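Local coordinates for protein VirX1 (Cyanophage Syn10, PDB 6QGM) that iodinates diverse substrates as a marine viral halogenase of the flavin-dependent tryptophan halogenase family, at residues F402-Y407 / C425-E430; A408-T413 / W420-C425. All blocks are in the same frame, centred on the assembly; numbering follows the deposited sequence.

Interaction 1 of 2, residues F402-Y407 / C425-E430; sequences FVAMHY and CNYMPE
Ala404 and Tyr407, one helical turn apart, are the two residues of 402-407 that meet the loop 425-430, and both meet the same side chain, Tyr427. Phe402 starts the segment on another flank of the helix, where one face of its ring lies beneath His406, with CE1 of His406 over the ring centre. Ala404 follows and points at the loop: its CB comes within 4.0 Å of CE1 of Tyr427, an oblique approach to the CD1 and CE1 atoms of the ring. His406 takes no part in the contact; its ND1 gives a bent bond of 2.8 Å to Phe402 O, one turn back, with the acceptor lying in the imidazole plane, while NE2 bonds to Glu355, so both ring nitrogens fix its rotation. Tyr407 turns its CB to the loop, 4.1 Å from OH of Tyr427; its ring then leads away, and its own OH hydrogen-bonds to Glu352.

The side chain of Tyr427 runs obliquely to the helix, its ring beside Ala404 and its hydroxyl near Tyr407 CB. With CG beside its own backbone N (chi1 -67°), the ring is directed at the helix, and SG of Cys425 lies 3.6 Å above one face, toward the rim. The buried hydroxyl is satisfied by Cys421 O in helix 416-424.

The contact is small, about 105 Å², and apolar. It lays the loop that leaves helix 416-424 against the C-terminal part of helix 382-408, while Trp442 of helix 441-451 stacks on Tyr427 and also touches Ala404, and helix 462-468 packs against Phe402 and His406.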
loop_
_atom_site.group_PDB
_atom_site.type_symbol
_atom_site.label_atom_id
_atom_site.label_comp_id
_atom_site.label_asym_id
_atom_site.label_seq_id
_atom_site.Cartn_x
_atom_site.Cartn_y
_atom_site.Cartn_z
ATOM N N PHE B 402 3.897 -9.754 15.986
ATOM C CA PHE B 402 5.360 -9.835 16.231
ATOM C C PHE B 402 5.633 -10.929 17.268
ATOM O O PHE B 402 6.518 -11.786 17.054
ATOM C CB PHE B 402 5.912 -8.472 16.655
ATOM C CG PHE B 402 7.391 -8.470 16.957
ATOM C CD1 PHE B 402 8.303 -9.175 16.182
ATOM C CD2 PHE B 402 7.878 -7.726 18.013
ATOM C CE1 PHE B 402 9.661 -9.155 16.489
ATOM C CE2 PHE B 402 9.231 -7.711 18.325
ATOM C CZ PHE B 402 10.120 -8.428 17.570
ATOM N N VAL B 403 4.871 -10.924 18.362
ATOM C CA VAL B 403 5.001 -11.921 19.466
ATOM C C VAL B 403 4.691 -13.311 18.885
ATOM O O VAL B 403 5.448 -14.235 19.174
ATOM C CB VAL B 403 4.104 -11.545 20.665
ATOM C CG1 VAL B 403 3.962 -12.662 21.673
ATOM C CG2 VAL B 403 4.616 -10.300 21.349
ATOM N N ALA B 404 3.653 -13.444 18.053
ATOM C CA ALA B 404 3.265 -14.723 17.419
ATOM C C ALA B 404 4.430 -15.281 16.583
ATOM O O ALA B 404 4.590 -16.519 16.559
ATOM C CB ALA B 404 2.016 -14.551 16.582
ATOM N N MET B 405 5.234 -14.413 15.949
ATOM C CA MET B 405 6.355 -14.833 15.070
ATOM C C MET B 405 7.439 -15.561 15.875
ATOM O O MET B 405 8.100 -16.429 15.291
ATOM C CB MET B 405 6.959 -13.631 14.344
ATOM C CG MET B 405 6.117 -13.153 13.186
ATOM S SD MET B 405 6.926 -11.919 12.170
ATOM C CE MET B 405 5.659 -11.605 10.944
ATOM N N HIS B 406 7.601 -15.239 17.161
ATOM C CA HIS B 406 8.565 -15.904 18.088
ATOM C C HIS B 406 8.262 -17.402 18.203
ATOM O O HIS B 406 9.212 -18.185 18.393
ATOM C CB HIS B 406 8.526 -15.285 19.492
ATOM C CG HIS B 406 8.985 -13.868 19.565
ATOM N ND1 HIS B 406 8.402 -12.862 18.832
ATOM C CD2 HIS B 406 9.935 -13.279 20.311
ATOM C CE1 HIS B 406 8.998 -11.714 19.101
ATOM N NE2 HIS B 406 9.939 -11.947 20.008
ATOM N N TYR B 407 6.982 -17.770 18.135
ATOM C CA TYR B 407 6.495 -19.167 18.233
ATOM C C TYR B 407 6.539 -19.811 16.846
ATOM O O TYR B 407 7.065 -20.921 16.701
ATOM C CB TYR B 407 5.069 -19.208 18.800
ATOM C CG TYR B 407 4.913 -18.719 20.219
ATOM C CD1 TYR B 407 5.245 -19.527 21.285
ATOM C CD2 TYR B 407 4.398 -17.463 20.494
ATOM C CE1 TYR B 407 5.098 -19.102 22.596
ATOM C CE2 TYR B 407 4.246 -17.012 21.791
ATOM C CZ TYR B 407 4.598 -17.837 22.849
ATOM O OH TYR B 407 4.445 -17.415 24.142
ATOM N N CYS B 425 -0.894 -24.370 13.575
ATOM C CA CYS B 425 -1.465 -22.997 13.557
ATOM C C CYS B 425 -1.127 -22.280 12.234
ATOM O O CYS B 425 0.070 -22.232 11.863
ATOM C CB CYS B 425 -0.944 -22.185 14.728
ATOM S SG CYS B 425 -1.677 -20.537 14.797
ATOM N N ASN B 426 -2.150 -21.746 11.557
ATOM C CA ASN B 426 -2.036 -20.922 10.323
ATOM C C ASN B 426 -2.054 -19.440 10.699
ATOM O O ASN B 426 -3.106 -18.940 11.126
ATOM C CB ASN B 426 -3.161 -21.187 9.325
ATOM C CG ASN B 426 -3.177 -22.624 8.868
ATOM O OD1 ASN B 426 -4.152 -23.332 9.111
ATOM N ND2 ASN B 426 -2.089 -23.054 8.242
ATOM N N TYR B 427 -0.931 -18.750 10.504
ATOM C CA TYR B 427 -0.742 -17.360 10.968
ATOM C C TYR B 427 -1.133 -16.364 9.876
ATOM O O TYR B 427 -1.186 -15.159 10.178
ATOM C CB TYR B 427 0.695 -17.198 11.449
ATOM C CG TYR B 427 1.043 -17.990 12.694
ATOM C CD1 TYR B 427 0.834 -17.473 13.965
ATOM C CD2 TYR B 427 1.593 -19.260 12.605
ATOM C CE1 TYR B 427 1.172 -18.187 15.100
ATOM C CE2 TYR B 427 1.943 -19.988 13.732
ATOM C CZ TYR B 427 1.738 -19.447 14.985
ATOM O OH TYR B 427 2.080 -20.151 16.103
ATOM N N MET B 428 -1.442 -16.845 8.667
ATOM C CA MET B 428 -1.657 -15.996 7.461
ATOM C C MET B 428 -2.995 -16.325 6.813
ATOM O O MET B 428 -3.083 -16.374 5.591
ATOM C CB MET B 428 -0.560 -16.244 6.420
ATOM C CG MET B 428 0.795 -15.710 6.813
ATOM S SD MET B 428 2.133 -16.302 5.755
ATOM C CE MET B 428 1.491 -15.860 4.134
ATOM N N PRO B 429 -4.091 -16.519 7.586
ATOM C CA PRO B 429 -5.343 -17.033 7.019
ATOM C C PRO B 429 -5.918 -16.124 5.915
ATOM O O PRO B 429 -6.406 -16.623 4.933
ATOM C CB PRO B 429 -6.272 -17.101 8.241
ATOM C CG PRO B 429 -5.726 -16.039 9.171
ATOM C CD PRO B 429 -4.225 -16.149 9.006
ATOM N N GLU B 430 -5.804 -14.810 6.096
ATOM C CA GLU B 430 -6.371 -13.766 5.209
ATOM C C GLU B 430 -5.558 -13.648 3.916
ATOM O O GLU B 430 -6.084 -13.073 2.954
ATOM C CB GLU B 430 -6.433 -12.447 5.989
ATOM C CG GLU B 430 -7.424 -12.473 7.160
ATOM C CD GLU B 430 -8.848 -11.989 6.863
ATOM O OE1 GLU B 430 -8.997 -11.249 5.870
ATOM O OE2 GLU B 430 -9.806 -12.395 7.579
#

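Interaction 2 of 2, residues A408-T413 / W420-C425; sequences AYSMRT and WCTQMC
Thr422 points toward the loop 408-413 and meets it with both branches. With OG1 between the backbone N and the carbonyl carbon (chi1 58°), CG2 is anti to the carbonyl carbon and faces Ser410, 3.8 Å from Ser410 CB. OG1 lies 3.0 Å from Arg412 O and hydrogen-bonds to Trp418 O, one turn earlier in its own helix.

Thr413 crosses Thr422 at about a right angle, bringing its CG2 to 3.4 Å from OG1 of Thr422 and to 3.8 Å from CG of Gln423. The chain of Gln423 bends at its second torsion, and its amide goes to the second subunit, where OE1 bonds to Arg385 and NE2 to Val380 O.

The loop 408-413 links helix 382-408 to helix 416-424 and turns the chain sharply, so that helix 416-424 packs against it. Within it Ser410 makes an ST turn, its OG accepting from Arg412 N at 3.0 Å with a nearly straight N-H (166°), while the same OG also bonds to Phe84 O. The side chain of Arg412 leads away from 420-425, to a salt bridge with Asp414 and a cation-pi contact with Trp418.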
loop_
_atom_site.group_PDB
_atom_site.type_symbol
_atom_site.label_atom_id
_atom_site.label_comp_id
_atom_site.label_asym_id
_atom_site.label_seq_id
_atom_site.Cartn_x
_atom_site.Cartn_y
_atom_site.Cartn_z
ATOM N N ALA B 408 5.997 -19.105 15.855
ATOM C CA ALA B 408 5.673 -19.622 14.511
ATOM C C ALA B 408 6.911 -20.228 13.841
ATOM O O ALA B 408 6.761 -21.244 13.125
ATOM C CB ALA B 408 5.108 -18.501 13.676
ATOM N N TYR B 409 8.081 -19.616 14.059
ATOM C CA TYR B 409 9.344 -19.921 13.340
ATOM C C TYR B 409 10.262 -20.810 14.181
ATOM O O TYR B 409 11.329 -21.156 13.679
ATOM C CB TYR B 409 10.006 -18.613 12.916
ATOM C CG TYR B 409 9.279 -17.937 11.790
ATOM C CD1 TYR B 409 9.352 -18.449 10.505
ATOM C CD2 TYR B 409 8.494 -16.815 12.003
ATOM C CE1 TYR B 409 8.706 -17.841 9.442
ATOM C CE2 TYR B 409 7.808 -16.213 10.961
ATOM C CZ TYR B 409 7.909 -16.741 9.681
ATOM O OH TYR B 409 7.211 -16.184 8.658
ATOM N N SER B 410 9.856 -21.188 15.397
ATOM C CA SER B 410 10.640 -22.101 16.267
ATOM C C SER B 410 10.841 -23.439 15.555
ATOM O O SER B 410 10.006 -23.789 14.682
ATOM C CB SER B 410 9.994 -22.297 17.598
ATOM O OG SER B 410 10.699 -23.274 18.349
ATOM N N MET B 411 11.908 -24.157 15.916
ATOM C CA MET B 411 12.173 -25.538 15.433
ATOM C C MET B 411 11.482 -26.549 16.355
ATOM O O MET B 411 11.363 -27.719 15.947
ATOM C CB MET B 411 13.670 -25.840 15.363
ATOM C CG MET B 411 14.380 -24.928 14.393
ATOM S SD MET B 411 16.100 -25.393 14.096
ATOM C CE MET B 411 15.860 -26.933 13.211
ATOM N N ARG B 412 11.017 -26.119 17.533
ATOM C CA ARG B 412 10.458 -27.019 18.575
ATOM C C ARG B 412 9.179 -27.699 18.076
ATOM O O ARG B 412 8.236 -27.010 17.644
ATOM C CB ARG B 412 10.188 -26.244 19.860
ATOM C CG ARG B 412 11.464 -25.726 20.499
ATOM C CD ARG B 412 11.215 -25.198 21.887
ATOM N NE ARG B 412 10.714 -26.251 22.763
ATOM C CZ ARG B 412 10.641 -26.171 24.072
ATOM N NH1 ARG B 412 11.047 -25.086 24.691
ATOM N NH2 ARG B 412 10.156 -27.184 24.753
ATOM N N THR B 413 9.160 -29.030 18.139
ATOM C CA THR B 413 7.977 -29.890 17.925
ATOM C C THR B 413 7.984 -30.988 18.986
ATOM O O THR B 413 7.370 -32.023 18.750
ATOM C CB THR B 413 8.001 -30.453 16.503
ATOM O OG1 THR B 413 9.151 -31.283 16.399
ATOM C CG2 THR B 413 8.096 -29.401 15.429
ATOM N N TRP B 420 1.804 -27.582 17.835
ATOM C CA TRP B 420 0.692 -26.679 17.425
ATOM C C TRP B 420 1.255 -25.356 16.899
ATOM O O TRP B 420 0.789 -24.891 15.838
ATOM C CB TRP B 420 -0.313 -26.397 18.540
ATOM C CG TRP B 420 -1.437 -25.523 18.056
ATOM C CD1 TRP B 420 -2.535 -25.919 17.346
ATOM C CD2 TRP B 420 -1.539 -24.094 18.178
ATOM N NE1 TRP B 420 -3.310 -24.842 17.016
ATOM C CE2 TRP B 420 -2.732 -23.708 17.531
ATOM C CE3 TRP B 420 -0.731 -23.099 18.746
ATOM C CZ2 TRP B 420 -3.144 -22.375 17.460
ATOM C CZ3 TRP B 420 -1.147 -21.780 18.682
ATOM C CH2 TRP B 420 -2.336 -21.425 18.044
ATOM N N CYS B 421 2.193 -24.761 17.641
ATOM C CA CYS B 421 2.753 -23.413 17.368
ATOM C C CYS B 421 3.480 -23.390 16.015
ATOM O O CYS B 421 3.355 -22.367 15.325
ATOM C CB CYS B 421 3.698 -22.970 18.472
ATOM S SG CYS B 421 2.838 -22.532 20.004
ATOM N N THR B 422 4.174 -24.477 15.650
ATOM C CA THR B 422 5.181 -24.508 14.554
ATOM C C THR B 422 4.680 -25.268 13.331
ATOM O O THR B 422 5.288 -25.067 12.254
ATOM C CB THR B 422 6.508 -25.151 14.993
ATOM O OG1 THR B 422 6.288 -26.484 15.463
ATOM C CG2 THR B 422 7.213 -24.357 16.071
ATOM N N GLN B 423 3.676 -26.144 13.477
ATOM C CA GLN B 423 3.318 -27.117 12.409
ATOM C C GLN B 423 1.821 -27.079 12.084
ATOM O O GLN B 423 1.484 -27.545 10.991
ATOM C CB GLN B 423 3.766 -28.527 12.808
ATOM C CG GLN B 423 5.270 -28.654 13.037
ATOM C CD GLN B 423 6.081 -28.280 11.824
ATOM O OE1 GLN B 423 5.679 -28.548 10.689
ATOM N NE2 GLN B 423 7.229 -27.646 12.052
ATOM N N MET B 424 0.956 -26.563 12.961
ATOM C CA MET B 424 -0.520 -26.672 12.790
ATOM C C MET B 424 -1.149 -25.285 12.650
ATOM O O MET B 424 -1.854 -25.068 11.665
ATOM C CB MET B 424 -1.152 -27.441 13.949
ATOM C CG MET B 424 -0.925 -28.933 13.826
ATOM S SD MET B 424 -2.157 -29.868 14.759
ATOM C CE MET B 424 -3.685 -29.421 13.922
ATOM N N CYS B 425 -0.894 -24.370 13.575
ATOM C CA CYS B 425 -1.465 -22.997 13.557
ATOM C C CYS B 425 -1.127 -22.280 12.234
ATOM O O CYS B 425 0.070 -22.232 11.863
ATOM C CB CYS B 425 -0.944 -22.185 14.728
ATOM S SG CYS B 425 -1.677 -20.537 14.797
#

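In the fold
Interaction 1 joins helix 382-408 to the loop after helix 416-424, and interaction 2 joins the loop 408-413 to helix 416-424 itself; their centres lie about 10 Å apart. Interaction 2 is nested within the loop closed by interaction 1: 408-413 follows directly on 402-407, and 420-425 runs into 425-430 at the shared Cys425. They also touch directly, through Tyr427 CE2 against Ala408 CB at 3.5 Å and Tyr407 CB against Cys421 CB at 4.0 Å. Together they hold a buried helical corner, with centres about 18 and 22 Å from the centre of the chain. Because both contacts reach the second subunit, this corner also belongs to the interface of the three-chain assembly.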